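PDB 4HYN: CheC, inhibitor of MCP methylation / FliN fusion protein from Thermotoga maritima, which probably dephosphorylates the chemotaxis response regulator CheY-P at the flagellar rotor, as a member of the CheC phosphatase family. Local coordinates for residues 46-54 with 144-155. Sequence-based numbering, arbitrary orientation.
Sequences KMKNVKSDF and FDDPNTQFPPVT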
loop_
_atom_site.group_PDB
_atom_site.type_symbol
_atom_site.label_atom_id
_atom_site.label_comp_id
_atom_site.label_asym_id
_atom_site.label_seq_id
_atom_site.Cartn_x
_atom_site.Cartn_y
_atom_site.Cartn_z
ATOM N N LYS A 46 -13.926 8.433 6.296
ATOM C CA LYS A 46 -14.046 8.258 7.740
ATOM C C LYS A 46 -13.651 6.797 7.983
ATOM O O LYS A 46 -13.961 5.929 7.166
ATOM C CB LYS A 46 -15.490 8.439 8.205
ATOM C CG LYS A 46 -15.997 9.849 8.380
ATOM C CD LYS A 46 -17.429 9.747 8.892
ATOM C CE LYS A 46 -18.126 11.081 9.066
ATOM N NZ LYS A 46 -19.553 10.869 9.497
HETATM N N MSE A 47 -12.981 6.533 9.100
HETATM C CA MSE A 47 -12.546 5.180 9.457
HETATM C C MSE A 47 -13.687 4.155 9.467
HETATM O O MSE A 47 -13.505 3.023 9.019
HETATM C CB MSE A 47 -11.869 5.207 10.830
HETATM C CG MSE A 47 -11.397 3.860 11.377
HETATM SE SE MSE A 47 -9.859 3.067 10.477
HETATM C CE MSE A 47 -10.642 1.357 10.046
ATOM N N LYS A 48 -14.864 4.561 9.942
ATOM C CA LYS A 48 -16.007 3.657 10.016
ATOM C C LYS A 48 -16.517 3.171 8.669
ATOM O O LYS A 48 -17.209 2.157 8.608
ATOM C CB LYS A 48 -17.168 4.288 10.796
ATOM C CG LYS A 48 -17.884 5.415 10.061
ATOM C CD LYS A 48 -19.080 5.926 10.850
ATOM C CE LYS A 48 -19.729 7.106 10.144
ATOM N NZ LYS A 48 -20.811 7.739 10.962
ATOM N N ASN A 49 -16.175 3.878 7.594
ATOM C CA ASN A 49 -16.636 3.487 6.266
ATOM C C ASN A 49 -15.627 2.728 5.418
ATOM O O ASN A 49 -15.978 2.247 4.341
ATOM C CB ASN A 49 -17.125 4.704 5.472
ATOM C CG ASN A 49 -18.354 5.373 6.090
ATOM O OD1 ASN A 49 -18.500 6.596 6.017
ATOM N ND2 ASN A 49 -19.242 4.578 6.687
ATOM N N VAL A 50 -14.389 2.594 5.891
ATOM C CA VAL A 50 -13.363 1.905 5.104
ATOM C C VAL A 50 -13.707 0.468 4.707
ATOM O O VAL A 50 -13.614 0.111 3.527
ATOM C CB VAL A 50 -11.990 1.935 5.801
ATOM C CG1 VAL A 50 -10.982 1.094 5.031
ATOM C CG2 VAL A 50 -11.497 3.359 5.896
ATOM N N LYS A 51 -14.120 -0.345 5.677
ATOM C CA LYS A 51 -14.466 -1.734 5.399
ATOM C C LYS A 51 -15.498 -1.889 4.277
ATOM O O LYS A 51 -15.381 -2.793 3.441
ATOM C CB LYS A 51 -14.966 -2.441 6.662
ATOM C CG LYS A 51 -15.151 -3.934 6.473
ATOM C CD LYS A 51 -15.946 -4.555 7.603
ATOM C CE LYS A 51 -16.171 -6.046 7.355
ATOM N NZ LYS A 51 -17.112 -6.659 8.329
ATOM N N SER A 52 -16.492 -1.002 4.239
ATOM C CA SER A 52 -17.530 -1.079 3.210
ATOM C C SER A 52 -17.019 -0.766 1.799
ATOM O O SER A 52 -17.750 -0.948 0.823
ATOM C CB SER A 52 -18.711 -0.169 3.556
ATOM O OG SER A 52 -18.316 1.198 3.577
ATOM N N ASP A 53 -15.785 -0.272 1.692
ATOM C CA ASP A 53 -15.193 0.042 0.395
ATOM C C ASP A 53 -14.695 -1.205 -0.319
ATOM O O ASP A 53 -14.523 -1.194 -1.537
ATOM C CB ASP A 53 -14.007 0.994 0.545
ATOM C CG ASP A 53 -14.420 2.423 0.786
ATOM O OD1 ASP A 53 -13.529 3.207 1.176
ATOM O OD2 ASP A 53 -15.606 2.772 0.575
ATOM N N PHE A 54 -14.411 -2.255 0.448
ATOM C CA PHE A 54 -13.915 -3.510 -0.109
ATOM C C PHE A 54 -14.917 -4.632 0.109
ATOM O O PHE A 54 -15.679 -4.610 1.066
ATOM C CB PHE A 54 -12.586 -3.890 0.547
ATOM C CG PHE A 54 -11.569 -2.784 0.545
ATOM C CD1 PHE A 54 -10.810 -2.523 -0.587
ATOM C CD2 PHE A 54 -11.379 -1.996 1.676
ATOM C CE1 PHE A 54 -9.879 -1.494 -0.598
ATOM C CE2 PHE A 54 -10.440 -0.957 1.676
ATOM C CZ PHE A 54 -9.691 -0.707 0.536
ATOM N N PHE A 144 -13.975 -9.539 3.984
ATOM C CA PHE A 144 -14.804 -8.332 4.047
ATOM C C PHE A 144 -16.306 -8.609 3.987
ATOM O O PHE A 144 -17.114 -7.739 4.314
ATOM C CB PHE A 144 -14.386 -7.335 2.961
ATOM C CG PHE A 144 -13.047 -6.703 3.216
ATOM C CD1 PHE A 144 -11.878 -7.317 2.788
ATOM C CD2 PHE A 144 -12.951 -5.524 3.951
ATOM C CE1 PHE A 144 -10.632 -6.771 3.095
ATOM C CE2 PHE A 144 -11.715 -4.973 4.259
ATOM C CZ PHE A 144 -10.548 -5.602 3.830
ATOM N N ASP A 145 -16.680 -9.819 3.571
ATOM C CA ASP A 145 -18.089 -10.201 3.513
ATOM C C ASP A 145 -18.586 -10.769 4.855
ATOM O O ASP A 145 -19.775 -11.040 5.022
ATOM C CB ASP A 145 -18.350 -11.170 2.358
ATOM C CG ASP A 145 -18.324 -10.479 1.001
ATOM O OD1 ASP A 145 -18.387 -9.229 0.947
ATOM O OD2 ASP A 145 -18.245 -11.187 -0.024
ATOM N N ASP A 146 -17.665 -10.944 5.803
ATOM C CA ASP A 146 -18.000 -11.423 7.138
ATOM C C ASP A 146 -18.296 -10.162 7.958
ATOM O O ASP A 146 -17.410 -9.344 8.185
ATOM C CB ASP A 146 -16.816 -12.181 7.746
ATOM C CG ASP A 146 -17.121 -12.766 9.124
ATOM O OD1 ASP A 146 -18.008 -12.256 9.847
ATOM O OD2 ASP A 146 -16.456 -13.756 9.493
ATOM N N PRO A 147 -19.546 -10.001 8.424
ATOM C CA PRO A 147 -19.925 -8.821 9.212
ATOM C C PRO A 147 -19.169 -8.613 10.518
ATOM O O PRO A 147 -19.129 -7.499 11.035
ATOM C CB PRO A 147 -21.425 -9.027 9.445
ATOM C CG PRO A 147 -21.588 -10.499 9.371
ATOM C CD PRO A 147 -20.704 -10.889 8.227
ATOM N N ASN A 148 -18.533 -9.662 11.022
ATOM C CA ASN A 148 -17.800 -9.571 12.280
ATOM C C ASN A 148 -16.371 -9.069 12.149
ATOM O O ASN A 148 -15.762 -8.670 13.142
ATOM C CB ASN A 148 -17.786 -10.933 12.979
ATOM C CG ASN A 148 -19.178 -11.473 13.223
ATOM O OD1 ASN A 148 -20.049 -10.764 13.731
ATOM N ND2 ASN A 148 -19.404 -12.725 12.838
ATOM N N THR A 149 -15.815 -9.128 10.941
ATOM C CA THR A 149 -14.444 -8.680 10.741
ATOM C C THR A 149 -14.321 -7.165 10.760
ATOM O O THR A 149 -15.258 -6.441 10.429
ATOM C CB THR A 149 -13.841 -9.227 9.434
ATOM O OG1 THR A 149 -14.643 -8.815 8.322
ATOM C CG2 THR A 149 -13.749 -10.749 9.479
ATOM N N GLN A 150 -13.168 -6.687 11.196
ATOM C CA GLN A 150 -12.927 -5.255 11.250
ATOM C C GLN A 150 -11.649 -4.897 10.492
ATOM O O GLN A 150 -10.661 -5.637 10.525
ATOM C CB GLN A 150 -12.836 -4.789 12.711
ATOM C CG GLN A 150 -14.121 -5.020 13.514
ATOM C CD GLN A 150 -13.954 -4.766 15.011
ATOM O OE1 GLN A 150 -14.702 -5.308 15.834
ATOM N NE2 GLN A 150 -12.967 -3.941 15.371
ATOM N N PHE A 151 -11.681 -3.786 9.770
ATOM C CA PHE A 151 -10.496 -3.344 9.053
ATOM C C PHE A 151 -9.430 -2.971 10.112
ATOM O O PHE A 151 -9.774 -2.491 11.205
ATOM C CB PHE A 151 -10.850 -2.124 8.189
ATOM C CG PHE A 151 -9.838 -1.817 7.130
ATOM C CD1 PHE A 151 -8.779 -0.952 7.385
ATOM C CD2 PHE A 151 -9.932 -2.403 5.874
ATOM C CE1 PHE A 151 -7.828 -0.679 6.403
ATOM C CE2 PHE A 151 -8.991 -2.136 4.893
ATOM C CZ PHE A 151 -7.936 -1.271 5.161
ATOM N N PRO A 152 -8.136 -3.258 9.838
ATOM C CA PRO A 152 -7.068 -2.929 10.794
ATOM C C PRO A 152 -7.204 -1.481 11.302
ATOM O O PRO A 152 -7.574 -0.576 10.547
ATOM C CB PRO A 152 -5.810 -3.131 9.962
ATOM C CG PRO A 152 -6.173 -4.299 9.115
ATOM C CD PRO A 152 -7.576 -3.938 8.652
ATOM N N PRO A 153 -6.904 -1.246 12.591
ATOM C CA PRO A 153 -7.012 0.096 13.181
ATOM C C PRO A 153 -6.012 1.169 12.708
ATOM O O PRO A 153 -5.119 1.595 13.450
ATOM C CB PRO A 153 -6.900 -0.188 14.678
ATOM C CG PRO A 153 -5.875 -1.324 14.709
ATOM C CD PRO A 153 -6.324 -2.213 13.546
ATOM N N VAL A 154 -6.181 1.616 11.472
ATOM C CA VAL A 154 -5.335 2.666 10.914
ATOM C C VAL A 154 -5.540 3.928 11.771
ATOM O O VAL A 154 -4.630 4.721 11.989
ATOM C CB VAL A 154 -5.727 2.932 9.452
ATOM C CG1 VAL A 154 -4.888 4.048 8.868
ATOM C CG2 VAL A 154 -5.550 1.653 8.639
ATOM N N THR A 155 -6.751 4.055 12.293
ATOM C CA THR A 155 -7.155 5.142 13.166
ATOM C C THR A 155 -7.764 4.436 14.386
ATOM O O THR A 155 -8.113 3.253 14.303
ATOM C CB THR A 155 -8.209 6.021 12.457
ATOM O OG1 THR A 155 -7.575 7.171 11.885
ATOM C CG2 THR A 155 -9.293 6.455 13.405
#
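K51 reaches from the loop 46-54 into the loop 144-155, and its long chain meets F151 and F144 near its root and T149 and D146 toward its end. CB lies beside CB of F151, and CG brushes CD2 of F144 at 3.7 Å. Because CG stands anti to the backbone N (chi1 -172°) and the rest of the chain is extended, CD and CE run on to the carbonyl of T149. NZ then donates to T149 O at 2.8 Å and to D146 O at 2.7 Å, the carbonyls of the last and first residues of the type I turn 146-149. D146 O also accepts the turn's own bond from T149 N, which arrives from the opposite face of its plane. A lysine suits this place because its methylenes can pass beside F144 while its ammonium bonds to main-chain oxygens; a leucine here lacks the ammonium, and would probably leave T149 O without this donor and the turn less firmly tied to 46-54. In the CheC-like fold, helices cover one face of a six-stranded antiparallel sheet; this contact joins two loops on the other, one leading from strand 35-46 to 57-66, the other from 133-143 to 161-171. F54, F144 and F151 form an aromatic cluster, their broad apolar rings packing between the loops and, through F54 and F151, onto strand 71-78. F54 CB sits over the face of F144, 3.8 Å from its centroid, whereas the F54 and F151 rings, nearly parallel at 12°, are slid apart and meet mainly through their CE2 atoms, 3.7 Å apart. V50, slim and branched, sets CG1 squarely over the centre of F151, 3.5 Å from the centroid, while P152 CD lies over the rim of the opposite face. Farther along, the flexible selenomethionine M47 bends at chi2 and chi3, passing its selenium across T155 N and laying CE against P152 O and F151 CB.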